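Local coordinates for protein putative tRNA (Adenine(37)-N6)-methyltransferase (Pseudomonas aeruginosa, PDB 7BTU) that probably transfers a methyl group from S-adenosylmethionine to the threonylcarbamoyl-modified adenosine at position 37 of tRNA, at residues F21-A26 against G210-D215; V62-L67 against T131-I136; G106-R111 against G124-D129; D217-Y222 against V230-G235. All blocks are in the same frame, centred on the assembly; numbering follows the deposited sequence.

Contacts 2 and 3 share the closed six-stranded antiparallel barrel of the N-terminal domain, their centres about 8 Å apart; strand 61-67 lies between strands 105-116 and 132-138, and both contacts touch the second subunit. Contact 4 is the hairpin of the mixed C-terminal sheet, with its centre about 31 Å from that of contact 2. Between them stands contact 1, which sets the loop after barrel strand 15-19 against strand 209-213, one of the two outermost strands of the C-terminal sheet within this chain. It touches both contact 3 and contact 4. Along the chain contact 3 is nested in contact 2, contact 2 in contact 1, and contact 4 follows; contact 1 thus joins barrel to C-terminal sheet.

Contact 1 of 4, residues F21-A26 against G210-D215; sequences FMEKFA and GVRLWD
Glu23 and Arg212 meet where the loop 21-26, which follows barrel strand 15-19, lies against strand 209-213, an edge strand of the mixed C-terminal sheet within this chain, so this is an interface between two parts of the fold. The carboxylate serves backbone and side chain of the same arginine. Glu23 OE1 accepts the backbone N-H of Arg212 at 2.8 Å, with 157° at the hydrogen and the donor above the carboxylate plane, while Glu23 OE2 forms a longer salt bridge, 3.6 Å, to Arg212 NE. The carboxylate and guanidinium planes stand 86° apart, OE2 lying at the guanidinium edge. One guanidinium face is covered by Met22 CB, over its centre. A water links the two backbones beside this pair: it accepts from Met22 N at 2.9 Å and donates to Arg212 O. On the other side of the strand from Arg212, Leu213 CD2 lies beside Phe21 CE1 at 3.7 Å, the two side chains pointing the same way; Leu213 also packs on helix 184-193. Val211 CG2, anti to the backbone N in that residue, is pressed against Ala26 CB at 3.3 Å, tighter than usual for two carbons. The methyl Met22 CE ends 3.3 Å from Trp214 O.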
loop_
_atom_site.group_PDB
_atom_site.type_symbol
_atom_site.label_atom_id
_atom_site.label_comp_id
_atom_site.label_asym_id
_atom_site.label_seq_id
_atom_site.Cartn_x
_atom_site.Cartn_y
_atom_site.Cartn_z
ATOM N N PHE B 21 -10.492 9.688 15.688
ATOM C CA PHE B 21 -11.618 9.715 14.748
ATOM C C PHE B 21 -12.693 8.711 15.145
ATOM O O PHE B 21 -12.415 7.513 15.296
ATOM C CB PHE B 21 -11.156 9.466 13.305
ATOM C CG PHE B 21 -10.347 10.614 12.743
ATOM C CD1 PHE B 21 -10.883 11.922 12.729
ATOM C CD2 PHE B 21 -9.051 10.414 12.288
ATOM C CE1 PHE B 21 -10.110 13.004 12.250
ATOM C CE2 PHE B 21 -8.292 11.511 11.783
ATOM C CZ PHE B 21 -8.815 12.767 11.764
ATOM N N MET B 22 -13.927 9.206 15.302
ATOM C CA MET B 22 -15.062 8.340 15.637
ATOM C C MET B 22 -16.013 8.109 14.462
ATOM O O MET B 22 -16.834 7.177 14.513
ATOM C CB MET B 22 -15.848 8.957 16.816
ATOM C CG MET B 22 -14.976 9.351 18.040
ATOM S SD MET B 22 -14.180 7.880 18.804
ATOM C CE MET B 22 -12.599 8.574 19.391
ATOM N N GLU B 23 -15.960 8.948 13.421
ATOM C CA GLU B 23 -16.879 8.799 12.300
ATOM C C GLU B 23 -16.092 9.046 11.019
ATOM O O GLU B 23 -15.164 9.843 10.990
ATOM C CB GLU B 23 -18.095 9.762 12.463
ATOM C CG GLU B 23 -17.732 11.033 13.191
ATOM C CD GLU B 23 -18.874 11.821 13.808
ATOM O OE1 GLU B 23 -18.622 12.995 14.096
ATOM O OE2 GLU B 23 -19.994 11.317 14.018
ATOM N N LYS B 24 -16.496 8.383 9.947
ATOM C CA LYS B 24 -15.688 8.376 8.729
ATOM C C LYS B 24 -15.691 9.727 8.037
ATOM O O LYS B 24 -14.660 10.145 7.507
ATOM C CB LYS B 24 -16.204 7.298 7.756
ATOM N N PHE B 25 -16.831 10.434 8.030
ATOM C CA PHE B 25 -16.876 11.671 7.273
ATOM C C PHE B 25 -15.934 12.728 7.844
ATOM O O PHE B 25 -15.552 13.645 7.117
ATOM C CB PHE B 25 -18.304 12.205 7.182
ATOM C CG PHE B 25 -18.886 12.633 8.508
ATOM C CD1 PHE B 25 -18.613 13.897 9.026
ATOM C CD2 PHE B 25 -19.755 11.792 9.195
ATOM C CE1 PHE B 25 -19.135 14.291 10.223
ATOM C CE2 PHE B 25 -20.293 12.176 10.398
ATOM C CZ PHE B 25 -19.986 13.432 10.921
ATOM N N ALA B 26 -15.493 12.590 9.099
ATOM C CA ALA B 26 -14.521 13.533 9.648
ATOM C C ALA B 26 -13.075 13.301 9.184
ATOM O O ALA B 26 -12.211 14.197 9.314
ATOM C CB ALA B 26 -14.538 13.391 11.163
ATOM N N GLY B 210 -21.659 19.429 13.362
ATOM C CA GLY B 210 -20.866 18.882 14.447
ATOM C C GLY B 210 -20.042 17.704 13.970
ATOM O O GLY B 210 -20.396 17.002 13.021
ATOM N N VAL B 211 -18.972 17.453 14.720
ATOM C CA VAL B 211 -18.125 16.308 14.464
ATOM C C VAL B 211 -17.545 15.893 15.816
ATOM O O VAL B 211 -17.332 16.719 16.723
ATOM C CB VAL B 211 -16.982 16.646 13.464
ATOM C CG1 VAL B 211 -16.082 17.699 14.025
ATOM C CG2 VAL B 211 -16.182 15.377 13.189
ATOM N N ARG B 212 -17.309 14.608 15.947
ATOM C CA ARG B 212 -16.717 14.052 17.157
ATOM C C ARG B 212 -15.222 13.914 16.947
ATOM O O ARG B 212 -14.805 13.374 15.917
ATOM C CB ARG B 212 -17.365 12.692 17.427
ATOM C CG ARG B 212 -18.770 12.790 17.944
ATOM C CD ARG B 212 -19.198 11.494 18.521
ATOM N NE ARG B 212 -19.463 10.530 17.483
ATOM C CZ ARG B 212 -19.280 9.219 17.594
ATOM N NH1 ARG B 212 -18.806 8.689 18.722
ATOM N NH2 ARG B 212 -19.585 8.442 16.557
ATOM N N LEU B 213 -14.431 14.297 17.955
ATOM C CA LEU B 213 -12.980 14.048 17.948
ATOM C C LEU B 213 -12.554 13.668 19.362
ATOM O O LEU B 213 -12.956 14.344 20.304
ATOM C CB LEU B 213 -12.229 15.317 17.505
ATOM C CG LEU B 213 -12.467 15.789 16.051
ATOM C CD1 LEU B 213 -11.988 17.228 15.918
ATOM C CD2 LEU B 213 -11.719 14.845 15.056
ATOM N N TRP B 214 -11.778 12.571 19.525
ATOM C CA TRP B 214 -11.500 12.030 20.851
ATOM C C TRP B 214 -12.846 11.869 21.565
ATOM O O TRP B 214 -13.759 11.270 20.989
ATOM C CB TRP B 214 -10.479 12.909 21.568
ATOM C CG TRP B 214 -9.066 12.848 20.913
ATOM C CD1 TRP B 214 -8.402 13.868 20.345
ATOM C CD2 TRP B 214 -8.198 11.699 20.837
ATOM N NE1 TRP B 214 -7.160 13.434 19.886
ATOM C CE2 TRP B 214 -7.023 12.103 20.176
ATOM C CE3 TRP B 214 -8.324 10.358 21.220
ATOM C CZ2 TRP B 214 -5.949 11.221 19.912
ATOM C CZ3 TRP B 214 -7.244 9.459 20.949
ATOM C CH2 TRP B 214 -6.080 9.899 20.297
ATOM N N ASP B 215 -13.022 12.393 22.785
ATOM C CA ASP B 215 -14.293 12.296 23.500
ATOM C C ASP B 215 -15.058 13.617 23.440
ATOM O O ASP B 215 -15.849 13.926 24.342
ATOM C CB ASP B 215 -14.089 11.834 24.954
ATOM C CG ASP B 215 -13.157 12.772 25.754
ATOM O OD1 ASP B 215 -12.755 13.828 25.212
ATOM O OD2 ASP B 215 -12.814 12.454 26.910
HETATM O O HOH W 1 -14.824 11.648 14.079
#

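Contact 2 of 4, residues V62-L67 against T131-I136; sequences VWLLFL and TPVLDI
Leu64 and Ile136 lie side by side and point the same way, with Leu64 CD2 fitted against Ile136 CG1 at 3.7 Å. The other branch of the isoleucine, CG2, reaches Val62 CB, so the two branches of Ile136 meet two residues of strand 61-67, Leu64 and Val62. Val133 sets CG1 against Leu65 O at 3.5 Å, and the same methyl approaches Leu64 CD2. Farther along this face Phe66 carries its CB over Thr131 CG2, 3.7 Å away; that methyl is anti to the threonine N and also touches ring atom CD2 of Phe66. Leu127 and Ile17 pack on the same face, which lines the interior of the closed antiparallel barrel. Here the register slips by one residue: Leu134 and Asp135 both face Leu65, a classic beta bulge, in which Leu65 O takes the N-H of Leu134 at 2.7 Å and, weakly, that of Asp135. Across the sheet Leu65 CD1 rests on Asp135 CB at 4.0 Å. Leu67 has CB 4.2 Å from Pro132 CG and crosses Leu134 at about a right angle, Leu67 CD2 against Leu134 CD1 at 3.9 Å. The Asp135 carboxylate turns to Arg101 of the second subunit, and a water donates to its OD2.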
loop_
_atom_site.group_PDB
_atom_site.type_symbol
_atom_site.label_atom_id
_atom_site.label_comp_id
_atom_site.label_asym_id
_atom_site.label_seq_id
_atom_site.Cartn_x
_atom_site.Cartn_y
_atom_site.Cartn_z
ATOM N N VAL B 62 4.934 4.324 7.818
ATOM C CA VAL B 62 4.656 2.899 7.717
ATOM C C VAL B 62 3.344 2.696 6.994
ATOM O O VAL B 62 2.446 3.552 7.017
ATOM C CB VAL B 62 4.619 2.199 9.096
ATOM C CG1 VAL B 62 6.032 2.193 9.725
ATOM C CG2 VAL B 62 3.578 2.846 10.066
ATOM N N TRP B 63 3.260 1.553 6.328
ATOM C CA TRP B 63 2.011 1.051 5.786
ATOM C C TRP B 63 1.317 0.241 6.850
ATOM O O TRP B 63 1.949 -0.626 7.469
ATOM C CB TRP B 63 2.301 0.166 4.570
ATOM C CG TRP B 63 2.662 0.897 3.299
ATOM C CD1 TRP B 63 3.883 0.920 2.670
ATOM C CD2 TRP B 63 1.762 1.637 2.451
ATOM N NE1 TRP B 63 3.794 1.623 1.515
ATOM C CE2 TRP B 63 2.507 2.083 1.355
ATOM C CE3 TRP B 63 0.370 1.948 2.525
ATOM C CZ2 TRP B 63 1.944 2.864 0.313
ATOM C CZ3 TRP B 63 -0.202 2.690 1.490
ATOM C CH2 TRP B 63 0.606 3.152 0.387
ATOM N N LEU B 64 0.008 0.473 7.026
ATOM C CA LEU B 64 -0.820 -0.384 7.847
ATOM C C LEU B 64 -1.857 -1.028 6.931
ATOM O O LEU B 64 -2.569 -0.324 6.202
ATOM C CB LEU B 64 -1.525 0.396 8.983
ATOM C CG LEU B 64 -0.628 1.145 10.003
ATOM C CD1 LEU B 64 -1.455 1.920 11.060
ATOM C CD2 LEU B 64 0.437 0.191 10.650
ATOM N N LEU B 65 -1.962 -2.340 6.991
ATOM C CA LEU B 65 -3.101 -3.049 6.422
ATOM C C LEU B 65 -4.070 -3.275 7.568
ATOM O O LEU B 65 -3.659 -3.666 8.682
ATOM C CB LEU B 65 -2.719 -4.432 5.825
ATOM C CG LEU B 65 -1.701 -4.343 4.705
ATOM C CD1 LEU B 65 -1.266 -5.716 4.187
ATOM C CD2 LEU B 65 -2.196 -3.457 3.543
ATOM N N PHE B 66 -5.363 -3.070 7.288
ATOM C CA PHE B 66 -6.351 -3.078 8.346
ATOM C C PHE B 66 -7.668 -3.593 7.802
ATOM O O PHE B 66 -7.860 -3.770 6.592
ATOM C CB PHE B 66 -6.504 -1.670 8.942
ATOM C CG PHE B 66 -7.061 -0.672 7.946
ATOM C CD1 PHE B 66 -6.193 0.100 7.145
ATOM C CD2 PHE B 66 -8.430 -0.505 7.837
ATOM C CE1 PHE B 66 -6.738 1.025 6.198
ATOM C CE2 PHE B 66 -9.024 0.412 6.912
ATOM C CZ PHE B 66 -8.157 1.182 6.096
ATOM N N LEU B 67 -8.581 -3.858 8.719
ATOM C CA LEU B 67 -9.888 -4.376 8.361
ATOM C C LEU B 67 -10.892 -3.242 8.388
ATOM O O LEU B 67 -10.937 -2.507 9.383
ATOM C CB LEU B 67 -10.320 -5.449 9.348
ATOM C CG LEU B 67 -9.567 -6.792 9.257
ATOM C CD1 LEU B 67 -10.063 -7.742 10.296
ATOM C CD2 LEU B 67 -9.760 -7.378 7.869
ATOM N N THR B 131 -9.925 0.450 15.032
ATOM C CA THR B 131 -9.672 -0.263 13.798
ATOM C C THR B 131 -8.737 -1.451 14.054
ATOM O O THR B 131 -7.653 -1.246 14.619
ATOM C CB THR B 131 -9.054 0.665 12.770
ATOM O OG1 THR B 131 -10.035 1.660 12.351
ATOM C CG2 THR B 131 -8.630 -0.227 11.550
ATOM N N PRO B 132 -9.086 -2.675 13.623
ATOM C CA PRO B 132 -8.136 -3.809 13.757
ATOM C C PRO B 132 -7.069 -3.721 12.672
ATOM O O PRO B 132 -7.383 -3.559 11.493
ATOM C CB PRO B 132 -9.007 -5.066 13.562
ATOM C CG PRO B 132 -10.468 -4.586 13.504
ATOM C CD PRO B 132 -10.380 -3.115 13.048
ATOM N N VAL B 133 -5.812 -3.900 13.055
ATOM C CA VAL B 133 -4.692 -3.814 12.111
ATOM C C VAL B 133 -4.147 -5.221 11.875
ATOM O O VAL B 133 -3.974 -5.989 12.826
ATOM C CB VAL B 133 -3.608 -2.857 12.648
ATOM C CG1 VAL B 133 -2.300 -2.906 11.810
ATOM C CG2 VAL B 133 -4.164 -1.397 12.630
ATOM N N LEU B 134 -3.832 -5.533 10.605
ATOM C CA LEU B 134 -3.265 -6.833 10.218
ATOM C C LEU B 134 -1.774 -6.832 9.991
ATOM O O LEU B 134 -1.151 -7.925 10.066
ATOM C CB LEU B 134 -3.891 -7.353 8.908
ATOM C CG LEU B 134 -5.413 -7.331 8.890
ATOM C CD1 LEU B 134 -5.937 -7.714 7.492
ATOM C CD2 LEU B 134 -5.909 -8.325 10.002
ATOM N N ASP B 135 -1.179 -5.691 9.657
ATOM C CA ASP B 135 0.243 -5.723 9.284
ATOM C C ASP B 135 0.799 -4.315 9.431
ATOM O O ASP B 135 0.059 -3.335 9.374
ATOM C CB ASP B 135 0.418 -6.224 7.834
ATOM C CG ASP B 135 1.901 -6.467 7.463
ATOM O OD1 ASP B 135 2.542 -7.232 8.186
ATOM O OD2 ASP B 135 2.419 -5.815 6.515
ATOM N N ILE B 136 2.112 -4.238 9.630
ATOM C CA ILE B 136 2.923 -3.021 9.619
ATOM C C ILE B 136 4.094 -3.304 8.685
ATOM O O ILE B 136 4.751 -4.351 8.823
ATOM C CB ILE B 136 3.502 -2.707 11.014
ATOM C CG1 ILE B 136 2.390 -2.612 12.069
ATOM C CG2 ILE B 136 4.414 -1.440 10.939
ATOM C CD1 ILE B 136 2.889 -2.871 13.493
HETATM O O HOH W 2 1.250 -3.082 6.115
#

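Contact 3 of 4, residues G106-R111 against G124-D129; sequences GQSVVR and GIDLLD
Ser108 and Val110 lie on barrel strand 105-116, facing the loop 124-129, which runs past without strand pairing: the nearest CA atoms are 5.8 Å apart at Val110 and Ile125, and 7.4 Å at Ser108 and Asp126. The loop joins strand 119-123 to strand 132-138 of the closed antiparallel barrel, and no direct backbone hydrogen bond bridges the two segments. Waters lie between the segments instead. One donates to Gln107 O at 3.0 Å and to Asp126 OD2 at 2.6 Å; two others lie within hydrogen-bonding distance of Val109 O, one also near Gly124 O, the other near Asp126 OD2. Gly124 itself has a positive phi, 66°, as the chain leaves strand 119-123. Among the side chains, Val110 CG2, anti to its own backbone N, comes down on Ile125, 3.9 Å from CA and 4.2 Å from CG1. Leu127 sets its CG near the serine hydroxyl and also packs on Phe66 and Ile17. With its chi1 of 64°, Asp126 has CG between the backbone N and the carbonyl carbon, and the carboxylate comes nearer the strand than the start of the side chain does. Ser108 OG donates to Asp126 OD1 at 3.1 Å, using the syn lone pair of that oxygen.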
loop_
_atom_site.group_PDB
_atom_site.type_symbol
_atom_site.label_atom_id
_atom_site.label_comp_id
_atom_site.label_asym_id
_atom_site.label_seq_id
_atom_site.Cartn_x
_atom_site.Cartn_y
_atom_site.Cartn_z
ATOM N N GLY B 106 -8.134 -2.637 4.038
ATOM C CA GLY B 106 -7.716 -1.333 3.580
ATOM C C GLY B 106 -6.223 -1.194 3.791
ATOM O O GLY B 106 -5.603 -1.985 4.488
ATOM N N GLN B 107 -5.665 -0.123 3.228
ATOM C CA GLN B 107 -4.250 0.132 3.416
ATOM C C GLN B 107 -4.128 1.608 3.733
ATOM O O GLN B 107 -4.933 2.408 3.253
ATOM C CB GLN B 107 -3.440 -0.192 2.193
ATOM C CG GLN B 107 -3.900 0.673 1.013
ATOM C CD GLN B 107 -3.168 0.363 -0.254
ATOM O OE1 GLN B 107 -2.922 -0.812 -0.591
ATOM N NE2 GLN B 107 -2.764 1.418 -0.951
ATOM N N SER B 108 -3.185 1.955 4.604
ATOM C CA SER B 108 -2.958 3.377 4.751
ATOM C C SER B 108 -1.492 3.633 5.111
ATOM O O SER B 108 -0.831 2.796 5.746
ATOM C CB SER B 108 -3.931 3.970 5.760
ATOM O OG SER B 108 -3.474 3.879 7.066
ATOM N N VAL B 109 -0.983 4.789 4.665
ATOM C CA VAL B 109 0.375 5.213 5.006
ATOM C C VAL B 109 0.234 6.277 6.067
ATOM O O VAL B 109 -0.620 7.172 5.950
ATOM C CB VAL B 109 1.181 5.700 3.784
ATOM C CG1 VAL B 109 0.405 6.678 2.926
ATOM C CG2 VAL B 109 2.506 6.359 4.244
ATOM N N VAL B 110 1.019 6.136 7.146
ATOM C CA VAL B 110 0.882 7.018 8.293
ATOM C C VAL B 110 2.277 7.384 8.742
ATOM O O VAL B 110 3.211 6.604 8.602
ATOM C CB VAL B 110 0.029 6.312 9.404
ATOM C CG1 VAL B 110 0.701 5.089 9.927
ATOM C CG2 VAL B 110 -0.347 7.218 10.526
ATOM N N ARG B 111 2.402 8.557 9.332
ATOM C CA ARG B 111 3.670 8.982 9.893
ATOM C C ARG B 111 3.907 8.256 11.209
ATOM O O ARG B 111 3.013 8.198 12.066
ATOM C CB ARG B 111 3.653 10.503 10.138
ATOM C CG ARG B 111 4.991 10.970 10.729
ATOM C CD ARG B 111 5.961 11.203 9.612
ATOM N NE ARG B 111 6.984 12.181 9.991
ATOM C CZ ARG B 111 8.040 11.863 10.725
ATOM N NH1 ARG B 111 8.198 10.595 11.135
ATOM N NH2 ARG B 111 8.937 12.804 11.042
ATOM N N GLY B 124 -0.944 12.126 11.580
ATOM C CA GLY B 124 -1.512 12.140 10.258
ATOM C C GLY B 124 -2.370 10.929 10.015
ATOM O O GLY B 124 -2.413 10.431 8.889
ATOM N N ILE B 125 -3.068 10.469 11.023
ATOM C CA ILE B 125 -3.744 9.180 10.940
ATOM C C ILE B 125 -5.049 9.346 10.156
ATOM O O ILE B 125 -5.646 10.426 10.129
ATOM C CB ILE B 125 -3.984 8.653 12.379
ATOM C CG1 ILE B 125 -4.141 7.123 12.408
ATOM C CG2 ILE B 125 -5.196 9.340 13.086
ATOM C CD1 ILE B 125 -4.205 6.599 13.802
ATOM N N ASP B 126 -5.503 8.267 9.488
ATOM C CA ASP B 126 -6.788 8.294 8.804
ATOM C C ASP B 126 -7.648 7.101 9.177
ATOM O O ASP B 126 -8.445 6.651 8.352
ATOM C CB ASP B 126 -6.601 8.350 7.285
ATOM C CG ASP B 126 -5.920 7.093 6.701
ATOM O OD1 ASP B 126 -5.455 6.201 7.482
ATOM O OD2 ASP B 126 -5.830 7.013 5.440
ATOM N N LEU B 127 -7.416 6.503 10.343
ATOM C CA LEU B 127 -8.110 5.287 10.750
ATOM C C LEU B 127 -9.035 5.570 11.909
ATOM O O LEU B 127 -8.658 6.278 12.839
ATOM C CB LEU B 127 -7.110 4.181 11.167
ATOM C CG LEU B 127 -6.200 3.743 10.016
ATOM C CD1 LEU B 127 -5.206 2.722 10.504
ATOM C CD2 LEU B 127 -7.037 3.160 8.884
ATOM N N LEU B 128 -10.190 4.924 11.901
ATOM C CA LEU B 128 -11.141 5.064 12.995
ATOM C C LEU B 128 -10.620 4.425 14.268
ATOM O O LEU B 128 -9.900 3.413 14.240
ATOM C CB LEU B 128 -12.480 4.400 12.616
ATOM C CG LEU B 128 -13.242 5.159 11.524
ATOM C CD1 LEU B 128 -14.398 4.269 10.956
ATOM C CD2 LEU B 128 -13.859 6.502 12.066
ATOM N N ASP B 129 -11.010 5.024 15.399
ATOM C CA ASP B 129 -10.751 4.444 16.709
ATOM C C ASP B 129 -11.286 3.013 16.715
ATOM O O ASP B 129 -12.404 2.753 16.244
ATOM C CB ASP B 129 -11.454 5.246 17.808
ATOM C CG ASP B 129 -11.023 4.821 19.183
ATOM O OD1 ASP B 129 -9.827 4.899 19.533
ATOM O OD2 ASP B 129 -11.868 4.307 19.891
HETATM O O HOH W 3 -6.481 4.792 4.214
HETATM O O HOH W 4 -2.799 8.088 7.428
HETATM O O HOH W 5 -3.074 7.560 4.274
#

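Contact 4 of 4, residues D217-Y222 against V230-G235; sequences DVHWHY and VLDVAG
His219 and His221 present their rings to the neighbouring strand in different ways, one by its edge and the other by a face. At the His219 edge stands the Asp232 carboxylate: ND1 donates to OD1 at 2.8 Å with 169° at the hydrogen. The acceptor lies close to the ring plane, and the donor reaches OD1 on its syn side, although ring and carboxylate planes are 63° apart. This is a His-carboxylate hydrogen bond, which would be expected to favour a proton on ND1; Arg208 adds a long, weak ion pair to Asp232 OD2. Over one face of His221 sits Leu231 CD2, nearly centred, 4.1 Å from the ring centroid and 10° off its normal, a CH-pi contact. Leu231 also extends its other methyl, CD1, to 3.7 Å from Trp220 C. The backbones form a beta hairpin of strands 216-222 and 227-234, which run antiparallel in the mixed C-terminal sheet. Asp217 and Ala234 make a hydrogen-bonded pair through both of their N-H groups, and His219 N donates to Asp232 O at 3.0 Å. A classic beta bulge follows: Leu231 and Asp232 both face His219, whose O takes the N-H of Leu231 at 2.7 Å and, weakly, that of Asp232. On the face of Val218, Trp220, Val230 and Val233 the contacts are apolar. Val218 divides its branches, CG1 meeting Val230 CG1 at 4.0 Å and CG2 meeting Val233 CG1 at 4.1 Å; helix 184-193 covers this side through Ile188 and Leu192.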
loop_
_atom_site.group_PDB
_atom_site.type_symbol
_atom_site.label_atom_id
_atom_site.label_comp_id
_atom_site.label_asym_id
_atom_site.label_seq_id
_atom_site.Cartn_x
_atom_site.Cartn_y
_atom_site.Cartn_z
ATOM N N ASP B 217 -17.376 16.790 21.338
ATOM C CA ASP B 217 -18.271 17.225 20.261
ATOM C C ASP B 217 -17.855 18.648 19.891
ATOM O O ASP B 217 -17.735 19.503 20.761
ATOM C CB ASP B 217 -19.739 17.205 20.700
ATOM C CG ASP B 217 -20.200 15.802 21.082
ATOM O OD1 ASP B 217 -20.061 14.875 20.249
ATOM O OD2 ASP B 217 -20.697 15.632 22.207
ATOM N N VAL B 218 -17.552 18.870 18.625
ATOM C CA VAL B 218 -17.052 20.155 18.126
ATOM C C VAL B 218 -18.140 20.676 17.213
ATOM O O VAL B 218 -18.610 19.929 16.337
ATOM C CB VAL B 218 -15.725 19.971 17.367
ATOM C CG1 VAL B 218 -15.218 21.320 16.742
ATOM C CG2 VAL B 218 -14.645 19.396 18.346
ATOM N N HIS B 219 -18.564 21.925 17.417
ATOM C CA HIS B 219 -19.615 22.491 16.582
ATOM C C HIS B 219 -19.055 23.669 15.821
ATOM O O HIS B 219 -18.211 24.413 16.350
ATOM C CB HIS B 219 -20.841 22.922 17.399
ATOM C CG HIS B 219 -21.474 21.775 18.103
ATOM N ND1 HIS B 219 -21.327 21.561 19.456
ATOM C CD2 HIS B 219 -22.180 20.723 17.628
ATOM C CE1 HIS B 219 -21.948 20.443 19.790
ATOM N NE2 HIS B 219 -22.484 19.927 18.699
ATOM N N TRP B 220 -19.540 23.821 14.571
ATOM C CA TRP B 220 -19.069 24.885 13.709
ATOM C C TRP B 220 -20.170 25.324 12.728
ATOM O O TRP B 220 -21.220 24.674 12.585
ATOM C CB TRP B 220 -17.806 24.456 12.958
ATOM C CG TRP B 220 -17.999 23.585 11.770
ATOM C CD1 TRP B 220 -18.167 23.985 10.446
ATOM C CD2 TRP B 220 -18.054 22.192 11.765
ATOM N NE1 TRP B 220 -18.291 22.918 9.651
ATOM C CE2 TRP B 220 -18.196 21.790 10.428
ATOM C CE3 TRP B 220 -17.931 21.233 12.755
ATOM C CZ2 TRP B 220 -18.274 20.486 10.064
ATOM C CZ3 TRP B 220 -17.994 19.929 12.383
ATOM C CH2 TRP B 220 -18.169 19.564 11.052
ATOM N N HIS B 221 -19.925 26.465 12.062
ATOM C CA HIS B 221 -20.811 26.864 10.971
ATOM C C HIS B 221 -19.970 27.594 9.905
ATOM O O HIS B 221 -18.774 27.813 10.086
ATOM C CB HIS B 221 -22.009 27.659 11.560
ATOM C CG HIS B 221 -21.691 29.049 12.033
ATOM N ND1 HIS B 221 -22.638 29.847 12.635
ATOM C CD2 HIS B 221 -20.588 29.819 11.907
ATOM C CE1 HIS B 221 -22.109 31.031 12.904
ATOM N NE2 HIS B 221 -20.872 31.043 12.458
ATOM N N TYR B 222 -20.599 27.949 8.781
ATOM C CA TYR B 222 -19.949 28.624 7.656
ATOM C C TYR B 222 -20.375 30.078 7.637
ATOM O O TYR B 222 -21.421 30.379 7.075
ATOM C CB TYR B 222 -20.359 27.984 6.336
ATOM C CG TYR B 222 -19.727 26.655 6.140
ATOM C CD1 TYR B 222 -20.299 25.515 6.683
ATOM C CD2 TYR B 222 -18.543 26.536 5.439
ATOM C CE1 TYR B 222 -19.696 24.260 6.494
ATOM C CE2 TYR B 222 -17.954 25.290 5.228
ATOM C CZ TYR B 222 -18.521 24.169 5.784
ATOM O OH TYR B 222 -17.913 22.932 5.581
ATOM N N VAL B 230 -15.353 27.957 14.349
ATOM C CA VAL B 230 -15.598 26.979 15.408
ATOM C C VAL B 230 -16.434 27.655 16.474
ATOM O O VAL B 230 -16.049 28.716 17.003
ATOM C CB VAL B 230 -14.268 26.443 16.037
ATOM C CG1 VAL B 230 -14.565 25.240 16.952
ATOM C CG2 VAL B 230 -13.246 26.050 14.960
ATOM N N LEU B 231 -17.550 27.025 16.845
ATOM C CA LEU B 231 -18.454 27.657 17.796
ATOM C C LEU B 231 -18.169 27.200 19.229
ATOM O O LEU B 231 -18.187 28.003 20.155
ATOM C CB LEU B 231 -19.899 27.306 17.423
ATOM C CG LEU B 231 -20.373 27.842 16.079
ATOM C CD1 LEU B 231 -21.653 27.108 15.623
ATOM C CD2 LEU B 231 -20.702 29.335 16.288
ATOM N N ASP B 232 -17.967 25.901 19.435
ATOM C CA ASP B 232 -17.805 25.390 20.802
ATOM C C ASP B 232 -17.163 24.011 20.721
ATOM O O ASP B 232 -17.156 23.378 19.661
ATOM C CB ASP B 232 -19.116 25.330 21.577
ATOM C CG ASP B 232 -20.027 24.213 21.088
ATOM O OD1 ASP B 232 -19.649 23.048 21.155
ATOM O OD2 ASP B 232 -21.128 24.498 20.622
ATOM N N VAL B 233 -16.608 23.573 21.847
ATOM C CA VAL B 233 -15.925 22.273 21.985
ATOM C C VAL B 233 -16.403 21.756 23.327
ATOM O O VAL B 233 -16.186 22.414 24.350
ATOM C CB VAL B 233 -14.399 22.392 21.981
ATOM C CG1 VAL B 233 -13.774 20.939 22.076
ATOM C CG2 VAL B 233 -13.932 23.030 20.686
ATOM N N ALA B 234 -17.157 20.676 23.325
ATOM C CA ALA B 234 -17.731 20.172 24.574
ATOM C C ALA B 234 -17.340 18.718 24.776
ATOM O O ALA B 234 -17.156 17.992 23.804
ATOM C CB ALA B 234 -19.244 20.279 24.552
ATOM N N GLY B 235 -17.217 18.279 26.031
ATOM C CA GLY B 235 -17.008 16.854 26.276
ATOM C C GLY B 235 -16.527 16.394 27.643
ATOM O O GLY B 235 -16.093 15.228 27.816
#